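Local coordinates for protein glyceraldehyde-3-phosphate dehydrogenase (Sulfolobus solfataricus, PDB 1B7G) that catalyses the phosphorylating oxidation of D-glyceraldehyde 3-phosphate in glycolysis, with a marked preference for NADP over NAD as cofactor, at residues 140-151 / 219-227; 241-250 / 329-340. The protein carries 1 engineered substitution. All coordinates share one frame; numbering follows the deposited sequence.

Contact 1: 140-151 / 219-227. With SO4 (sulfate ion), chain C.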
loop_
_atom_site.group_PDB
_atom_site.type_symbol
_atom_site.label_atom_id
_atom_site.label_comp_id
_atom_site.label_asym_id
_atom_site.label_seq_id
_atom_site.Cartn_x
_atom_site.Cartn_y
_atom_site.Cartn_z
ATOM N N ASN A 140 -5.711 8.699 17.522
ATOM C CA ASN A 140 -6.144 10.101 17.348
ATOM C C ASN A 140 -5.789 10.916 18.577
ATOM O O ASN A 140 -5.519 12.106 18.442
ATOM C CB ASN A 140 -7.657 10.139 17.035
ATOM C CG ASN A 140 -7.886 9.742 15.576
ATOM O OD1 ASN A 140 -7.195 10.234 14.686
ATOM N ND2 ASN A 140 -8.832 8.869 15.317
ATOM N N THR A 141 -5.670 10.270 19.759
ATOM C CA THR A 141 -5.268 11.053 20.937
ATOM C C THR A 141 -3.818 11.496 20.748
ATOM O O THR A 141 -3.400 12.606 21.075
ATOM C CB THR A 141 -5.397 10.235 22.223
ATOM O OG1 THR A 141 -6.717 9.674 22.319
ATOM C CG2 THR A 141 -5.164 11.127 23.448
ATOM N N THR A 142 -3.007 10.548 20.224
ATOM C CA THR A 142 -1.601 10.872 19.943
ATOM C C THR A 142 -1.454 12.052 19.021
ATOM O O THR A 142 -0.594 12.919 19.216
ATOM C CB THR A 142 -0.858 9.662 19.364
ATOM O OG1 THR A 142 -0.847 8.575 20.305
ATOM C CG2 THR A 142 0.593 10.000 19.029
ATOM N N ALA A 143 -2.250 12.087 17.917
ATOM C CA ALA A 143 -2.096 13.161 16.951
ATOM C C ALA A 143 -2.485 14.503 17.595
ATOM O O ALA A 143 -1.798 15.482 17.372
ATOM C CB ALA A 143 -2.953 12.872 15.708
ATOM N N LEU A 144 -3.492 14.483 18.455
ATOM C CA LEU A 144 -3.888 15.739 19.145
ATOM C C LEU A 144 -2.771 16.205 20.110
ATOM O O LEU A 144 -2.437 17.375 20.156
ATOM C CB LEU A 144 -5.173 15.477 19.901
ATOM C CG LEU A 144 -6.535 15.510 19.174
ATOM C CD1 LEU A 144 -7.541 14.740 20.007
ATOM C CD2 LEU A 144 -7.003 16.951 18.976
ATOM N N LEU A 145 -2.173 15.288 20.880
ATOM C CA LEU A 145 -1.090 15.625 21.791
ATOM C C LEU A 145 0.158 16.140 21.101
ATOM O O LEU A 145 0.695 17.165 21.545
ATOM C CB LEU A 145 -0.724 14.427 22.692
ATOM C CG LEU A 145 -1.837 14.142 23.719
ATOM C CD1 LEU A 145 -1.628 12.788 24.373
ATOM C CD2 LEU A 145 -1.886 15.311 24.704
ATOM N N ARG A 146 0.582 15.538 19.992
ATOM C CA ARG A 146 1.752 16.039 19.294
ATOM C C ARG A 146 1.492 17.480 18.822
ATOM O O ARG A 146 2.408 18.274 18.822
ATOM C CB ARG A 146 2.177 15.225 18.085
ATOM C CG ARG A 146 2.518 13.750 18.447
ATOM C CD ARG A 146 3.148 13.186 17.138
ATOM N NE ARG A 146 3.499 11.776 17.349
ATOM C CZ ARG A 146 3.509 10.880 16.355
ATOM N NH1 ARG A 146 3.270 11.263 15.098
ATOM N NH2 ARG A 146 3.814 9.630 16.660
ATOM N N THR A 147 0.284 17.705 18.282
ATOM C CA THR A 147 -0.025 19.051 17.780
ATOM C C THR A 147 -0.108 20.043 18.944
ATOM O O THR A 147 0.538 21.074 18.834
ATOM C CB THR A 147 -1.369 19.018 16.997
ATOM O OG1 THR A 147 -1.263 17.989 15.994
ATOM C CG2 THR A 147 -1.684 20.363 16.410
ATOM N N ILE A 148 -0.775 19.725 20.022
ATOM C CA ILE A 148 -0.917 20.617 21.181
ATOM C C ILE A 148 0.413 20.868 21.904
ATOM O O ILE A 148 0.783 22.024 22.172
ATOM C CB ILE A 148 -1.926 20.055 22.196
ATOM C CG1 ILE A 148 -3.353 19.878 21.677
ATOM C CG2 ILE A 148 -1.942 20.971 23.432
ATOM C CD1 ILE A 148 -4.211 19.006 22.587
ATOM N N CYS A 149 1.199 19.833 22.191
ATOM C CA CYS A 149 2.511 20.081 22.863
ATOM C C CYS A 149 3.481 20.821 21.985
ATOM O O CYS A 149 4.108 21.806 22.446
ATOM C CB CYS A 149 3.076 18.806 23.451
ATOM S SG CYS A 149 2.047 18.022 24.668
ATOM N N THR A 150 3.423 20.683 20.656
ATOM C CA THR A 150 4.216 21.500 19.764
ATOM C C THR A 150 3.730 22.953 19.689
ATOM O O THR A 150 4.587 23.868 19.743
ATOM C CB THR A 150 4.259 20.943 18.321
ATOM O OG1 THR A 150 4.734 19.590 18.401
ATOM C CG2 THR A 150 5.104 21.786 17.397
ATOM N N VAL A 151 2.440 23.219 19.534
ATOM C CA VAL A 151 1.927 24.583 19.404
ATOM C C VAL A 151 2.176 25.400 20.670
ATOM O O VAL A 151 2.419 26.609 20.614
ATOM C CB VAL A 151 0.440 24.636 19.024
ATOM C CG1 VAL A 151 -0.176 26.015 19.189
ATOM C CG2 VAL A 151 0.267 24.215 17.522
ATOM N N HIS A 219 -7.683 8.798 9.249
ATOM C CA HIS A 219 -8.575 9.687 9.951
ATOM C C HIS A 219 -8.229 11.118 9.556
ATOM O O HIS A 219 -7.107 11.355 9.096
ATOM C CB HIS A 219 -8.324 9.606 11.461
ATOM C CG HIS A 219 -8.461 8.266 12.082
ATOM N ND1 HIS A 219 -9.587 7.496 11.998
ATOM C CD2 HIS A 219 -7.589 7.541 12.839
ATOM C CE1 HIS A 219 -9.455 6.390 12.682
ATOM N NE2 HIS A 219 -8.218 6.404 13.225
ATOM N N MET A 220 -9.125 12.053 9.897
ATOM C CA MET A 220 -8.862 13.450 9.778
ATOM C C MET A 220 -9.371 14.208 11.001
ATOM O O MET A 220 -10.404 13.901 11.604
ATOM C CB MET A 220 -9.365 14.181 8.514
ATOM C CG MET A 220 -8.402 14.042 7.333
ATOM S SD MET A 220 -8.844 15.013 5.908
ATOM C CE MET A 220 -8.267 16.650 6.466
ATOM N N HIS A 221 -8.587 15.252 11.369
ATOM C CA HIS A 221 -8.986 16.111 12.475
ATOM C C HIS A 221 -9.204 17.559 12.008
ATOM O O HIS A 221 -8.527 18.084 11.190
ATOM C CB HIS A 221 -7.983 16.191 13.647
ATOM C CG HIS A 221 -7.724 14.866 14.317
ATOM N ND1 HIS A 221 -7.299 14.795 15.644
ATOM C CD2 HIS A 221 -7.814 13.611 13.875
ATOM C CE1 HIS A 221 -7.179 13.481 15.951
ATOM N NE2 HIS A 221 -7.454 12.778 14.893
ATOM N N PHE A 222 -10.169 18.204 12.690
ATOM C CA PHE A 222 -10.438 19.618 12.318
ATOM C C PHE A 222 -10.447 20.388 13.634
ATOM O O PHE A 222 -11.202 20.009 14.539
ATOM C CB PHE A 222 -11.764 19.758 11.584
ATOM C CG PHE A 222 -11.830 18.922 10.324
ATOM C CD1 PHE A 222 -11.237 19.373 9.160
ATOM C CD2 PHE A 222 -12.420 17.672 10.334
ATOM C CE1 PHE A 222 -11.270 18.590 8.011
ATOM C CE2 PHE A 222 -12.451 16.883 9.189
ATOM C CZ PHE A 222 -11.875 17.352 8.026
ATOM N N ILE A 223 -9.450 21.250 13.809
ATOM C CA ILE A 223 -9.258 21.727 15.180
ATOM C C ILE A 223 -9.191 23.237 15.334
ATOM O O ILE A 223 -8.952 23.977 14.427
ATOM C CB ILE A 223 -7.984 21.173 15.849
ATOM C CG1 ILE A 223 -6.778 21.768 15.118
ATOM C CG2 ILE A 223 -7.917 19.656 15.864
ATOM C CD1 ILE A 223 -5.540 21.704 16.019
ATOM N N ASN A 224 -9.604 23.591 16.549
ATOM C CA ASN A 224 -9.657 25.007 16.913
ATOM C C ASN A 224 -8.946 25.134 18.274
ATOM O O ASN A 224 -9.429 24.604 19.256
ATOM C CB ASN A 224 -11.099 25.468 17.002
ATOM C CG ASN A 224 -11.227 26.904 17.492
ATOM O OD1 ASN A 224 -10.735 27.346 18.536
ATOM N ND2 ASN A 224 -11.931 27.697 16.691
ATOM N N ILE A 225 -7.854 25.895 18.220
ATOM C CA ILE A 225 -7.051 26.062 19.448
ATOM C C ILE A 225 -7.143 27.528 19.892
ATOM O O ILE A 225 -7.117 28.448 19.082
ATOM C CB ILE A 225 -5.574 25.711 19.166
ATOM C CG1 ILE A 225 -5.364 24.229 18.801
ATOM C CG2 ILE A 225 -4.680 26.048 20.370
ATOM C CD1 ILE A 225 -3.992 24.006 18.166
ATOM N N THR A 226 -7.291 27.714 21.227
ATOM C CA THR A 226 -7.248 29.089 21.738
ATOM C C THR A 226 -5.966 29.224 22.581
ATOM O O THR A 226 -5.734 28.342 23.408
ATOM C CB THR A 226 -8.451 29.447 22.627
ATOM O OG1 THR A 226 -9.627 29.183 21.892
ATOM C CG2 THR A 226 -8.380 30.919 23.050
ATOM N N LEU A 227 -5.116 30.153 22.212
ATOM C CA LEU A 227 -3.834 30.362 22.884
ATOM C C LEU A 227 -3.904 31.473 23.938
ATOM O O LEU A 227 -4.801 32.319 23.943
ATOM C CB LEU A 227 -2.774 30.764 21.842
ATOM C CG LEU A 227 -2.664 29.809 20.646
ATOM C CD1 LEU A 227 -1.742 30.360 19.584
ATOM C CD2 LEU A 227 -2.221 28.436 21.124
HETATM S S SO4 C . -9.144 6.570 18.270
HETATM O O1 SO4 C . -9.633 5.212 18.071
HETATM O O2 SO4 C . -10.092 7.560 17.514
HETATM O O3 SO4 C . -7.806 6.888 17.779
HETATM O O4 SO4 C . -9.234 6.816 19.721
#

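Contact 2: 241-250 / 329-340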
loop_
_atom_site.group_PDB
_atom_site.type_symbol
_atom_site.label_atom_id
_atom_site.label_comp_id
_atom_site.label_asym_id
_atom_site.label_seq_id
_atom_site.Cartn_x
_atom_site.Cartn_y
_atom_site.Cartn_z
ATOM N N GLU A 241 6.625 23.244 10.945
ATOM C CA GLU A 241 7.535 22.859 9.904
ATOM C C GLU A 241 8.853 22.267 10.376
ATOM O O GLU A 241 9.596 21.724 9.564
ATOM C CB GLU A 241 7.860 24.092 9.017
ATOM C CG GLU A 241 8.368 23.711 7.640
ATOM C CD GLU A 241 8.503 24.916 6.714
ATOM O OE1 GLU A 241 7.864 25.949 7.014
ATOM O OE2 GLU A 241 9.229 24.805 5.690
ATOM N N ASN A 242 9.125 22.240 11.675
ATOM C CA ASN A 242 10.400 21.793 12.222
ATOM C C ASN A 242 10.268 20.859 13.395
ATOM O O ASN A 242 11.003 20.933 14.401
ATOM C CB ASN A 242 11.161 23.069 12.685
ATOM C CG ASN A 242 11.722 23.772 11.463
ATOM O OD1 ASN A 242 12.680 23.229 10.905
ATOM N ND2 ASN A 242 11.100 24.869 11.026
ATOM N N THR A 243 9.313 19.935 13.329
ATOM C CA THR A 243 9.112 19.007 14.453
ATOM C C THR A 243 8.945 17.606 13.924
ATOM O O THR A 243 7.913 17.277 13.266
ATOM C CB THR A 243 7.852 19.389 15.265
ATOM O OG1 THR A 243 7.891 20.752 15.665
ATOM C CG2 THR A 243 7.619 18.498 16.462
ATOM N N PRO A 244 9.877 16.712 14.171
ATOM C CA PRO A 244 9.679 15.317 13.855
ATOM C C PRO A 244 8.389 14.752 14.449
ATOM O O PRO A 244 8.151 14.820 15.619
ATOM C CB PRO A 244 10.900 14.619 14.430
ATOM C CG PRO A 244 11.943 15.686 14.496
ATOM C CD PRO A 244 11.172 16.946 14.843
ATOM N N ARG A 245 7.696 13.989 13.572
ATOM C CA ARG A 245 6.459 13.334 13.926
ATOM C C ARG A 245 5.221 14.155 13.485
ATOM O O ARG A 245 4.104 13.713 13.585
ATOM C CB ARG A 245 6.383 12.814 15.342
ATOM C CG ARG A 245 7.315 11.627 15.547
ATOM C CD ARG A 245 7.222 10.998 16.931
ATOM N NE ARG A 245 8.528 10.328 17.185
ATOM C CZ ARG A 245 8.772 9.628 18.276
ATOM N NH1 ARG A 245 7.829 9.437 19.183
ATOM N NH2 ARG A 245 9.985 9.093 18.441
ATOM N N ILE A 246 5.548 15.275 12.881
ATOM C CA ILE A 246 4.582 16.183 12.275
ATOM C C ILE A 246 5.117 16.523 10.891
ATOM O O ILE A 246 6.292 16.909 10.760
ATOM C CB ILE A 246 4.351 17.475 13.051
ATOM C CG1 ILE A 246 3.660 17.220 14.397
ATOM C CG2 ILE A 246 3.498 18.465 12.231
ATOM C CD1 ILE A 246 3.578 18.461 15.302
ATOM N N VAL A 247 4.322 16.354 9.851
ATOM C CA VAL A 247 4.763 16.791 8.518
ATOM C C VAL A 247 3.724 17.796 7.969
ATOM O O VAL A 247 2.576 17.792 8.409
ATOM C CB VAL A 247 4.971 15.667 7.514
ATOM C CG1 VAL A 247 6.206 14.834 7.862
ATOM C CG2 VAL A 247 3.755 14.755 7.374
ATOM N N LEU A 248 4.108 18.574 6.990
ATOM C CA LEU A 248 3.216 19.552 6.381
ATOM C C LEU A 248 2.900 19.041 4.963
ATOM O O LEU A 248 3.744 18.366 4.357
ATOM C CB LEU A 248 3.810 20.953 6.318
ATOM C CG LEU A 248 3.951 21.685 7.661
ATOM C CD1 LEU A 248 4.593 23.047 7.486
ATOM C CD2 LEU A 248 2.592 21.862 8.354
ATOM N N ILE A 249 1.671 19.279 4.553
ATOM C CA ILE A 249 1.207 18.906 3.198
ATOM C C ILE A 249 0.827 20.209 2.478
ATOM O O ILE A 249 -0.120 20.898 2.918
ATOM C CB ILE A 249 -0.078 18.065 3.296
ATOM C CG1 ILE A 249 0.058 16.873 4.211
ATOM C CG2 ILE A 249 -0.594 17.671 1.899
ATOM C CD1 ILE A 249 1.095 15.825 3.946
ATOM N N SER A 250 1.553 20.577 1.460
ATOM C CA SER A 250 1.315 21.770 0.670
ATOM C C SER A 250 0.198 21.524 -0.344
ATOM O O SER A 250 -0.274 20.407 -0.501
ATOM C CB SER A 250 2.602 22.183 -0.066
ATOM O OG SER A 250 2.818 21.406 -1.239
ATOM N N ASN A 329 13.462 8.066 15.880
ATOM C CA ASN A 329 13.289 8.821 14.671
ATOM C C ASN A 329 14.196 8.424 13.521
ATOM O O ASN A 329 13.714 8.210 12.392
ATOM C CB ASN A 329 13.373 10.329 14.927
ATOM C CG ASN A 329 12.117 10.790 15.694
ATOM O OD1 ASN A 329 11.147 10.061 15.847
ATOM N ND2 ASN A 329 12.206 11.981 16.239
ATOM N N GLU A 330 15.502 8.353 13.792
ATOM C CA GLU A 330 16.446 8.034 12.730
ATOM C C GLU A 330 16.231 6.623 12.223
ATOM O O GLU A 330 16.223 6.369 11.039
ATOM C CB GLU A 330 17.904 8.178 13.257
ATOM C CG GLU A 330 18.930 8.173 12.140
ATOM C CD GLU A 330 19.337 6.857 11.549
ATOM O OE1 GLU A 330 19.223 5.785 12.196
ATOM O OE2 GLU A 330 19.809 6.866 10.377
ATOM N N SER A 331 16.116 5.659 13.156
ATOM C CA SER A 331 16.009 4.284 12.740
ATOM C C SER A 331 14.703 3.993 11.984
ATOM O O SER A 331 14.651 2.967 11.278
ATOM C CB SER A 331 16.104 3.330 13.928
ATOM O OG SER A 331 15.050 3.532 14.861
ATOM N N LEU A 332 13.622 4.730 12.295
ATOM C CA LEU A 332 12.336 4.333 11.661
ATOM C C LEU A 332 12.021 5.211 10.475
ATOM O O LEU A 332 10.905 5.125 9.933
ATOM C CB LEU A 332 11.217 4.416 12.699
ATOM C CG LEU A 332 11.345 3.446 13.888
ATOM C CD1 LEU A 332 10.108 3.563 14.769
ATOM C CD2 LEU A 332 11.479 2.005 13.406
ATOM N N GLY A 333 12.936 6.115 10.175
ATOM C CA GLY A 333 12.811 7.039 9.066
ATOM C C GLY A 333 11.677 8.041 9.259
ATOM O O GLY A 333 10.976 8.345 8.292
ATOM N N ILE A 334 11.548 8.585 10.461
ATOM C CA ILE A 334 10.491 9.543 10.779
ATOM C C ILE A 334 10.837 10.886 10.156
ATOM O O ILE A 334 12.003 11.270 10.084
ATOM C CB ILE A 334 10.292 9.662 12.294
ATOM C CG1 ILE A 334 9.871 8.346 12.947
ATOM C CG2 ILE A 334 9.296 10.757 12.668
ATOM C CD1 ILE A 334 8.719 7.615 12.271
ATOM N N LEU A 335 9.852 11.587 9.612
ATOM C CA LEU A 335 10.111 12.852 8.941
ATOM C C LEU A 335 9.691 14.089 9.691
ATOM O O LEU A 335 8.898 14.048 10.606
ATOM C CB LEU A 335 9.318 12.807 7.599
ATOM C CG LEU A 335 9.661 11.647 6.667
ATOM C CD1 LEU A 335 8.662 11.598 5.490
ATOM C CD2 LEU A 335 11.093 11.782 6.146
ATOM N N LYS A 336 10.096 15.248 9.187
ATOM C CA LYS A 336 9.596 16.540 9.666
ATOM C C LYS A 336 9.529 17.417 8.404
ATOM O O LYS A 336 9.947 16.935 7.354
ATOM C CB LYS A 336 10.499 17.201 10.723
ATOM C CG LYS A 336 11.852 17.595 10.084
ATOM C CD LYS A 336 12.727 18.340 11.103
ATOM C CE LYS A 336 14.108 18.524 10.388
ATOM N NZ LYS A 336 14.979 19.336 11.298
ATOM N N GLY A 337 9.035 18.631 8.488
ATOM C CA GLY A 337 8.977 19.546 7.365
ATOM C C GLY A 337 7.854 19.134 6.402
ATOM O O GLY A 337 6.911 18.445 6.805
ATOM N N TYR A 338 7.979 19.499 5.143
ATOM C CA TYR A 338 7.011 19.146 4.121
ATOM C C TYR A 338 7.168 17.717 3.651
ATOM O O TYR A 338 8.268 17.243 3.329
ATOM C CB TYR A 338 7.041 20.123 2.933
ATOM C CG TYR A 338 6.316 21.424 3.221
ATOM C CD1 TYR A 338 4.934 21.539 3.015
ATOM C CD2 TYR A 338 7.011 22.542 3.689
ATOM C CE1 TYR A 338 4.280 22.736 3.284
ATOM C CE2 TYR A 338 6.360 23.722 3.971
ATOM C CZ TYR A 338 4.993 23.812 3.762
ATOM O OH TYR A 338 4.357 24.986 4.041
ATOM N N LEU A 339 6.048 16.971 3.656
ATOM C CA LEU A 339 6.074 15.620 3.108
ATOM C C LEU A 339 5.904 15.749 1.577
ATOM O O LEU A 339 6.475 15.025 0.782
ATOM C CB LEU A 339 4.949 14.747 3.655
ATOM C CG LEU A 339 4.768 13.397 2.949
ATOM C CD1 LEU A 339 5.999 12.491 3.248
ATOM C CD2 LEU A 339 3.499 12.703 3.415
ATOM N N ILE A 340 5.028 16.675 1.224
ATOM C CA ILE A 340 4.634 16.908 -0.165
ATOM C C ILE A 340 3.894 18.227 -0.239
ATOM O O ILE A 340 3.655 18.871 0.827
ATOM C CB ILE A 340 3.786 15.739 -0.706
ATOM C CG1 ILE A 340 3.651 15.784 -2.224
ATOM C CG2 ILE A 340 2.390 15.729 -0.068
ATOM C CD1 ILE A 340 4.963 15.639 -2.976
ATOM O OXT ILE A 340 3.619 18.726 -1.350
HETATM O O HOH W 1 13.921 20.321 14.184
HETATM O O HOH W 2 7.646 19.395 11.148
HETATM O O HOH W 3 0.676 18.934 -2.787
#

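Contact 1: 140-151 / 219-227
The side-chain amide of Asn140 is wedged between His219, His221 and a sulfate ion. His221 NE2 donates to Asn140 OD1 at 2.6 Å, a short and almost straight bond (174°) that lies in the imidazole plane yet meets the carbonyl from above, 53° out of its plane. On the same amide, ND2 rests over one face of the His219 ring, near its rim, 3.1 Å from His219 CD2, and donates to sulfate O2 at 2.9 Å. Asn140 N adds a bond to sulfate O3 at 2.8 Å from the first turn of the helix, where the helix dipole would probably favour an anion. Ser138, Arg166 and His193 also bind this sulfate, and together with Asn140 they belong to the inorganic phosphate site; His219 is a catalytic-site residue whose ND1 is hydrogen-bonded to Arg167 N. A leucine in place of His221 would probably leave Asn140 OD1 without this donor and the amide less firmly fixed in its rotation.

Beyond the polar end the contact is apolar. Leu144 CG lies at the edge of the His221 ring, 3.7 Å from ND1. Thr147 OG1 bonds back to Ala143 O at 2.9 Å, while CG2, anti to the backbone N, meets Ile223 CD1 tip to tip. Ile223 CG1 stands between its backbone N and carbonyl carbon (chi1 67°), directing CD1 at the helix. Val151 finishes the row, with CG1 3.7 Å from Leu227 CD2. Helix 139-152 thus lies across the catalytic-domain sheet, in which strand 219-227 runs between strands 157-167 and 291-298, and helix 193-198 packs alongside at Leu144.

Contact 2: 241-250 / 329-340
Backbone hydrogen bonds join Leu248 to the C-terminal tail: Leu248 N donates to Gly337 O at 2.8 Å and Leu248 O accepts from Leu339 N at 2.8 Å, the pattern of a parallel bridge centred on Leu248 and Tyr338. Further back, Arg245 N in the type II turn Thr243-Ile246 donates to Leu335 O at 3.2 Å; at the far end Ser250 N donates to Ile340 O.

Among side-chain bonds, Arg245 grips Asn329 side-on, NE and NH2 both reaching OD1, with NE at 3.0 Å. The oxygen lies in the guanidinium plane while the amide is turned 79° to it; NE meets a lone pair in the carbonyl plane, and NH2 comes from above that plane. Asp310 and Glu307 hold the same guanidinium by salt bridges. Ser250 OG, set between its backbone N and carbonyl carbon (chi1 80°), donates to the terminal carboxylate, 2.8 Å from Ile340 OXT.

Ring and apolar contacts fill the middle. Leu248 CB sits over one face of the Tyr338 ring, 3.8 Å from its centroid, in a CH-pi contact; a polar neighbour, Glu241 OE2, lies at the edge of the same ring, by CE2. Val247 sends CG1 to Leu335 CB at 3.7 Å and CG2 to Leu339 CB, and Ile249 CD1 touches Leu339 CD2.

Water 2 accepts from Thr243 N and from Gly337 N, the latter at 3.1 Å, and probably donates to Ile246 O; water 1 joins Asn242 O to Lys336 NZ.

The tail, leaving helix 321-331 through a Schellman motif at Gly333, runs beside edge strand 246-249, whose other neighbour is strand 278-288. Ile340 packs on helix 258-267 and on Tyr38 of the second subunit.

In the fold
From the N terminus the chain first builds the parallel nucleotide-binding sheet, then enters the catalytic domain through helix 139-152. Contact 1 closes the first loop, of 67 residues, about a third of them strand, when strand 219-227 comes under that helix. Contact 2 opens only afterwards and closes a loop of 78 residues at the C terminus, so the two lie in series and neither nest nor cross. Both reach the same mixed sheet, contact 1 at an inner strand and contact 2 at the edge strand 246-249. They meet where Arg146 NH1 probably bonds to Arg245 O and Thr150 packs on Thr243 and Ile246, tying the helix to the tail-bearing edge.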